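Local coordinates for lysine-sensitive aspartokinase 3 (Escherichia coli, PDB 2J0W), which catalyses the ATP-dependent phosphorylation of L-aspartate to 4-phospho-L-aspartate, the first step of lysine biosynthesis, under feedback inhibition by lysine, at residues A[145-159]-A[194-208]. Sequence-based numbering, arbitrary orientation.
Sequences VMRTNDRFGRAEPDI and TTLGRGGSDYTAALL. With ASP (aspartic acid), chain B.
A155 and T194 meet where the loop 145-159 of the amino acid kinase domain lies along the strand-turn-helix unit 194-208, whose type II turn from G197 to G200 holds the substrate aspartate. Two hydrogen bonds join the segments. A155 N donates to T195 O (2.8 Å, 156° at the hydrogen). The hydroxyls do the rest: T194 OG1 donates to T148 OG1 at 2.9 Å, and T148 OG1 in turn donates to N149 O, on a lone pair in its carbonyl plane. T148 OG1 sits between its backbone N and carbonyl carbon (chi1 74°), a setting that lets it serve both partners. A valine in its place would probably leave the buried T194 hydroxyl without this acceptor and N149 O without its donor.

Apolar contacts add to these bonds. T194 CG2 approaches the F152 ring obliquely, 3.6 Å from CE2, while L196 CD2 packs against T148 CG2 and P157 CD. Farther along, the bent chain of M146 brings CE against both T204 CG2 and L207 CD1, each 3.8 Å away, and P157 CG rests 3.7 Å from Y203 CZ, whose ring carries L207 CD1 over its centre.

Within the turn, R198 NE and G199 N both donate to the alpha-carboxylate oxygen OXT of the aspartate, and just after it S201 N, in the first turn of the helix, binds its side-chain OD2 at 2.8 Å.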
loop_
_atom_site.group_PDB
_atom_site.type_symbol
_atom_site.label_atom_id
_atom_site.label_comp_id
_atom_site.label_asym_id
_atom_site.label_seq_id
_atom_site.Cartn_x
_atom_site.Cartn_y
_atom_site.Cartn_z
ATOM N N VAL A 145 -14.077 28.991 23.667
ATOM C CA VAL A 145 -14.875 28.113 22.834
ATOM C C VAL A 145 -14.179 26.941 22.172
ATOM O O VAL A 145 -14.749 25.851 22.102
ATOM C CB VAL A 145 -15.584 28.920 21.760
ATOM C CG1 VAL A 145 -15.844 28.057 20.544
ATOM C CG2 VAL A 145 -16.899 29.457 22.330
ATOM N N MET A 146 -12.960 27.156 21.686
ATOM C CA MET A 146 -12.196 26.116 20.992
ATOM C C MET A 146 -11.630 25.037 21.908
ATOM O O MET A 146 -10.428 25.028 22.180
ATOM C CB MET A 146 -11.047 26.780 20.224
ATOM C CG MET A 146 -10.231 25.856 19.350
ATOM S SD MET A 146 -11.241 25.132 18.053
ATOM C CE MET A 146 -11.466 26.524 17.021
ATOM N N ARG A 147 -12.481 24.126 22.382
ATOM C CA ARG A 147 -12.030 23.045 23.259
ATOM C C ARG A 147 -11.336 21.960 22.465
ATOM O O ARG A 147 -11.839 21.537 21.423
ATOM C CB ARG A 147 -13.196 22.406 23.988
ATOM C CG ARG A 147 -12.753 21.420 25.064
ATOM C CD ARG A 147 -12.940 22.051 26.421
ATOM N NE ARG A 147 -12.401 23.409 26.425
ATOM C CZ ARG A 147 -12.851 24.384 27.206
ATOM N NH1 ARG A 147 -13.852 24.147 28.049
ATOM N NH2 ARG A 147 -12.310 25.594 27.138
ATOM N N THR A 148 -10.187 21.492 22.955
ATOM C CA THR A 148 -9.450 20.431 22.264
ATOM C C THR A 148 -8.996 19.396 23.278
ATOM O O THR A 148 -9.216 19.550 24.461
ATOM C CB THR A 148 -8.185 20.979 21.539
ATOM O OG1 THR A 148 -7.164 21.292 22.502
ATOM C CG2 THR A 148 -8.530 22.240 20.748
ATOM N N ASN A 149 -8.370 18.332 22.805
ATOM C CA ASN A 149 -7.855 17.311 23.695
ATOM C C ASN A 149 -6.585 17.888 24.327
ATOM O O ASN A 149 -6.312 19.082 24.211
ATOM C CB ASN A 149 -7.485 16.062 22.900
ATOM C CG ASN A 149 -6.558 16.373 21.749
ATOM O OD1 ASN A 149 -5.829 17.366 21.774
ATOM N ND2 ASN A 149 -6.572 15.523 20.734
ATOM N N ASP A 150 -5.791 17.022 24.949
ATOM C CA ASP A 150 -4.557 17.437 25.607
ATOM C C ASP A 150 -3.297 17.149 24.796
ATOM O O ASP A 150 -2.186 17.175 25.342
ATOM C CB ASP A 150 -4.453 16.760 26.976
ATOM C CG ASP A 150 -4.406 15.244 26.879
ATOM O OD1 ASP A 150 -4.740 14.578 27.886
ATOM O OD2 ASP A 150 -4.027 14.715 25.808
ATOM N N ARG A 151 -3.466 16.868 23.505
ATOM C CA ARG A 151 -2.326 16.593 22.630
ATOM C C ARG A 151 -1.668 17.922 22.238
ATOM O O ARG A 151 -1.994 18.486 21.192
ATOM C CB ARG A 151 -2.785 15.865 21.361
ATOM C CG ARG A 151 -1.622 15.492 20.458
ATOM C CD ARG A 151 -2.045 14.646 19.289
ATOM N NE ARG A 151 -0.891 14.118 18.563
ATOM C CZ ARG A 151 0.089 13.404 19.116
ATOM N NH1 ARG A 151 0.072 13.126 20.414
ATOM N NH2 ARG A 151 1.082 12.947 18.365
ATOM N N PHE A 152 -0.745 18.420 23.062
ATOM C CA PHE A 152 -0.107 19.706 22.779
ATOM C C PHE A 152 0.784 19.720 21.535
ATOM O O PHE A 152 1.474 18.747 21.242
ATOM C CB PHE A 152 0.696 20.184 23.991
ATOM C CG PHE A 152 -0.133 20.386 25.229
ATOM C CD1 PHE A 152 -0.297 19.354 26.156
ATOM C CD2 PHE A 152 -0.749 21.612 25.473
ATOM C CE1 PHE A 152 -1.066 19.543 27.311
ATOM C CE2 PHE A 152 -1.520 21.818 26.623
ATOM C CZ PHE A 152 -1.684 20.782 27.551
ATOM N N GLY A 153 0.760 20.838 20.808
ATOM C CA GLY A 153 1.553 20.960 19.597
ATOM C C GLY A 153 0.688 20.788 18.360
ATOM O O GLY A 153 0.965 21.358 17.302
ATOM N N ARG A 154 -0.357 19.979 18.502
ATOM C CA ARG A 154 -1.292 19.729 17.421
ATOM C C ARG A 154 -2.545 19.124 18.024
ATOM O O ARG A 154 -2.921 17.995 17.717
ATOM C CB ARG A 154 -0.669 18.800 16.376
ATOM C CG ARG A 154 -0.123 17.520 16.937
ATOM C CD ARG A 154 0.729 16.823 15.893
ATOM N NE ARG A 154 0.846 15.389 16.141
ATOM C CZ ARG A 154 1.613 14.571 15.430
ATOM N NH1 ARG A 154 2.345 15.044 14.423
ATOM N NH2 ARG A 154 1.636 13.273 15.716
ATOM N N ALA A 155 -3.173 19.897 18.904
ATOM C CA ALA A 155 -4.384 19.484 19.594
ATOM C C ALA A 155 -5.503 19.235 18.600
ATOM O O ALA A 155 -5.562 19.857 17.553
ATOM C CB ALA A 155 -4.807 20.555 20.594
ATOM N N GLU A 156 -6.395 18.319 18.939
ATOM C CA GLU A 156 -7.503 17.989 18.064
ATOM C C GLU A 156 -8.805 18.515 18.655
ATOM O O GLU A 156 -9.132 18.251 19.818
ATOM C CB GLU A 156 -7.578 16.482 17.882
ATOM C CG GLU A 156 -6.322 15.894 17.265
ATOM C CD GLU A 156 -6.220 14.395 17.480
ATOM O OE1 GLU A 156 -7.278 13.726 17.434
ATOM O OE2 GLU A 156 -5.090 13.890 17.684
ATOM N N PRO A 157 -9.569 19.269 17.850
ATOM C CA PRO A 157 -10.846 19.864 18.255
ATOM C C PRO A 157 -11.958 18.910 18.645
ATOM O O PRO A 157 -12.138 17.876 18.026
ATOM C CB PRO A 157 -11.227 20.726 17.048
ATOM C CG PRO A 157 -10.601 20.001 15.902
ATOM C CD PRO A 157 -9.246 19.612 16.453
ATOM N N ASP A 158 -12.685 19.277 19.697
ATOM C CA ASP A 158 -13.838 18.516 20.172
ATOM C C ASP A 158 -15.064 19.219 19.548
ATOM O O ASP A 158 -15.587 20.199 20.104
ATOM C CB ASP A 158 -13.921 18.564 21.713
ATOM C CG ASP A 158 -15.171 17.867 22.268
ATOM O OD1 ASP A 158 -16.300 18.218 21.850
ATOM O OD2 ASP A 158 -15.026 16.968 23.125
ATOM N N ILE A 159 -15.505 18.724 18.393
ATOM C CA ILE A 159 -16.645 19.313 17.678
ATOM C C ILE A 159 -17.929 19.590 18.466
ATOM O O ILE A 159 -18.515 20.674 18.334
ATOM C CB ILE A 159 -17.023 18.474 16.459
ATOM C CG1 ILE A 159 -15.755 18.126 15.680
ATOM C CG2 ILE A 159 -17.977 19.271 15.567
ATOM C CD1 ILE A 159 -14.859 19.322 15.398
ATOM N N THR A 194 -3.673 25.197 24.315
ATOM C CA THR A 194 -3.210 24.284 23.268
ATOM C C THR A 194 -3.164 25.012 21.940
ATOM O O THR A 194 -3.694 26.118 21.813
ATOM C CB THR A 194 -4.177 23.119 23.089
ATOM O OG1 THR A 194 -5.484 23.644 22.800
ATOM C CG2 THR A 194 -4.221 22.257 24.355
ATOM N N THR A 195 -2.527 24.399 20.950
ATOM C CA THR A 195 -2.484 24.975 19.605
ATOM C C THR A 195 -2.863 23.839 18.660
ATOM O O THR A 195 -2.671 22.670 19.002
ATOM C CB THR A 195 -1.095 25.505 19.234
ATOM O OG1 THR A 195 -0.138 24.429 19.226
ATOM C CG2 THR A 195 -0.672 26.567 20.221
ATOM N N LEU A 196 -3.407 24.168 17.491
ATOM C CA LEU A 196 -3.835 23.147 16.527
ATOM C C LEU A 196 -2.727 22.674 15.578
ATOM O O LEU A 196 -2.947 21.776 14.767
ATOM C CB LEU A 196 -5.010 23.681 15.706
ATOM C CG LEU A 196 -6.156 24.217 16.570
ATOM C CD1 LEU A 196 -6.985 25.225 15.782
ATOM C CD2 LEU A 196 -7.014 23.051 17.081
ATOM N N GLY A 197 -1.535 23.256 15.683
ATOM C CA GLY A 197 -0.461 22.851 14.792
ATOM C C GLY A 197 -0.229 23.941 13.761
ATOM O O GLY A 197 -1.166 24.669 13.417
ATOM N N ARG A 198 1.007 24.063 13.272
ATOM C CA ARG A 198 1.346 25.098 12.301
ATOM C C ARG A 198 0.272 25.265 11.224
ATOM O O ARG A 198 -0.284 24.276 10.736
ATOM C CB ARG A 198 2.684 24.778 11.636
ATOM C CG ARG A 198 3.851 24.614 12.605
ATOM C CD ARG A 198 3.901 25.736 13.640
ATOM N NE ARG A 198 4.063 27.060 13.040
ATOM C CZ ARG A 198 5.227 27.690 12.895
ATOM N NH1 ARG A 198 6.352 27.117 13.310
ATOM N NH2 ARG A 198 5.267 28.898 12.334
ATOM N N GLY A 199 -0.021 26.515 10.864
ATOM C CA GLY A 199 -1.015 26.781 9.841
ATOM C C GLY A 199 -2.435 26.560 10.311
ATOM O O GLY A 199 -3.390 26.677 9.541
ATOM N N GLY A 200 -2.565 26.256 11.593
ATOM C CA GLY A 200 -3.856 25.982 12.192
ATOM C C GLY A 200 -4.865 27.104 12.170
ATOM O O GLY A 200 -6.048 26.884 12.467
ATOM N N SER A 201 -4.430 28.311 11.842
ATOM C CA SER A 201 -5.399 29.398 11.802
ATOM C C SER A 201 -6.450 29.163 10.713
ATOM O O SER A 201 -7.556 29.686 10.816
ATOM C CB SER A 201 -4.708 30.748 11.585
ATOM O OG SER A 201 -3.992 31.140 12.746
ATOM N N ASP A 202 -6.106 28.388 9.675
ATOM C CA ASP A 202 -7.056 28.093 8.594
ATOM C C ASP A 202 -8.111 27.183 9.171
ATOM O O ASP A 202 -9.323 27.369 8.978
ATOM C CB ASP A 202 -6.406 27.340 7.428
ATOM C CG ASP A 202 -5.453 28.194 6.634
ATOM O OD1 ASP A 202 -5.781 29.383 6.386
ATOM O OD2 ASP A 202 -4.383 27.660 6.246
ATOM N N TYR A 203 -7.616 26.183 9.880
ATOM C CA TYR A 203 -8.468 25.196 10.493
ATOM C C TYR A 203 -9.468 25.884 11.419
ATOM O O TYR A 203 -10.667 25.600 11.371
ATOM C CB TYR A 203 -7.596 24.188 11.242
ATOM C CG TYR A 203 -8.308 22.929 11.663
ATOM C CD1 TYR A 203 -9.500 22.538 11.054
ATOM C CD2 TYR A 203 -7.776 22.112 12.661
ATOM C CE1 TYR A 203 -10.142 21.364 11.431
ATOM C CE2 TYR A 203 -8.409 20.939 13.042
ATOM C CZ TYR A 203 -9.587 20.568 12.423
ATOM O OH TYR A 203 -10.190 19.383 12.770
ATOM N N THR A 204 -8.985 26.812 12.238
ATOM C CA THR A 204 -9.864 27.514 13.162
ATOM C C THR A 204 -10.998 28.214 12.425
ATOM O O THR A 204 -12.138 28.237 12.885
ATOM C CB THR A 204 -9.096 28.579 13.971
ATOM O OG1 THR A 204 -8.066 27.947 14.736
ATOM C CG2 THR A 204 -10.041 29.313 14.912
ATOM N N ALA A 205 -10.679 28.796 11.281
ATOM C CA ALA A 205 -11.682 29.523 10.523
ATOM C C ALA A 205 -12.783 28.602 10.042
ATOM O O ALA A 205 -13.954 28.939 10.138
ATOM C CB ALA A 205 -11.038 30.236 9.354
ATOM N N ALA A 206 -12.411 27.442 9.519
ATOM C CA ALA A 206 -13.402 26.481 9.054
ATOM C C ALA A 206 -14.219 25.947 10.232
ATOM O O ALA A 206 -15.434 25.790 10.129
ATOM C CB ALA A 206 -12.715 25.331 8.339
ATOM N N LEU A 207 -13.546 25.685 11.353
ATOM C CA LEU A 207 -14.191 25.138 12.553
ATOM C C LEU A 207 -15.321 25.984 13.124
ATOM O O LEU A 207 -16.418 25.477 13.390
ATOM C CB LEU A 207 -13.142 24.892 13.649
ATOM C CG LEU A 207 -12.072 23.840 13.324
ATOM C CD1 LEU A 207 -10.891 23.996 14.271
ATOM C CD2 LEU A 207 -12.669 22.440 13.405
ATOM N N LEU A 208 -15.044 27.267 13.325
ATOM C CA LEU A 208 -16.028 28.195 13.877
ATOM C C LEU A 208 -17.138 28.481 12.861
ATOM O O LEU A 208 -18.272 28.815 13.231
ATOM C CB LEU A 208 -15.330 29.495 14.289
ATOM C CG LEU A 208 -14.196 29.331 15.307
ATOM C CD1 LEU A 208 -13.148 30.409 15.105
ATOM C CD2 LEU A 208 -14.763 29.390 16.699
HETATM N N ASP B . 0.363 31.438 13.782
HETATM C CA ASP B . 0.515 30.014 13.494
HETATM C C ASP B . 1.783 29.868 12.625
HETATM O O ASP B . 2.518 30.875 12.476
HETATM C CB ASP B . -0.779 29.480 12.805
HETATM C CG ASP B . -1.085 30.001 11.383
HETATM O OD1 ASP B . -0.270 30.820 10.853
HETATM O OD2 ASP B . -2.147 29.596 10.786
HETATM O OXT ASP B . 2.012 28.742 12.064
#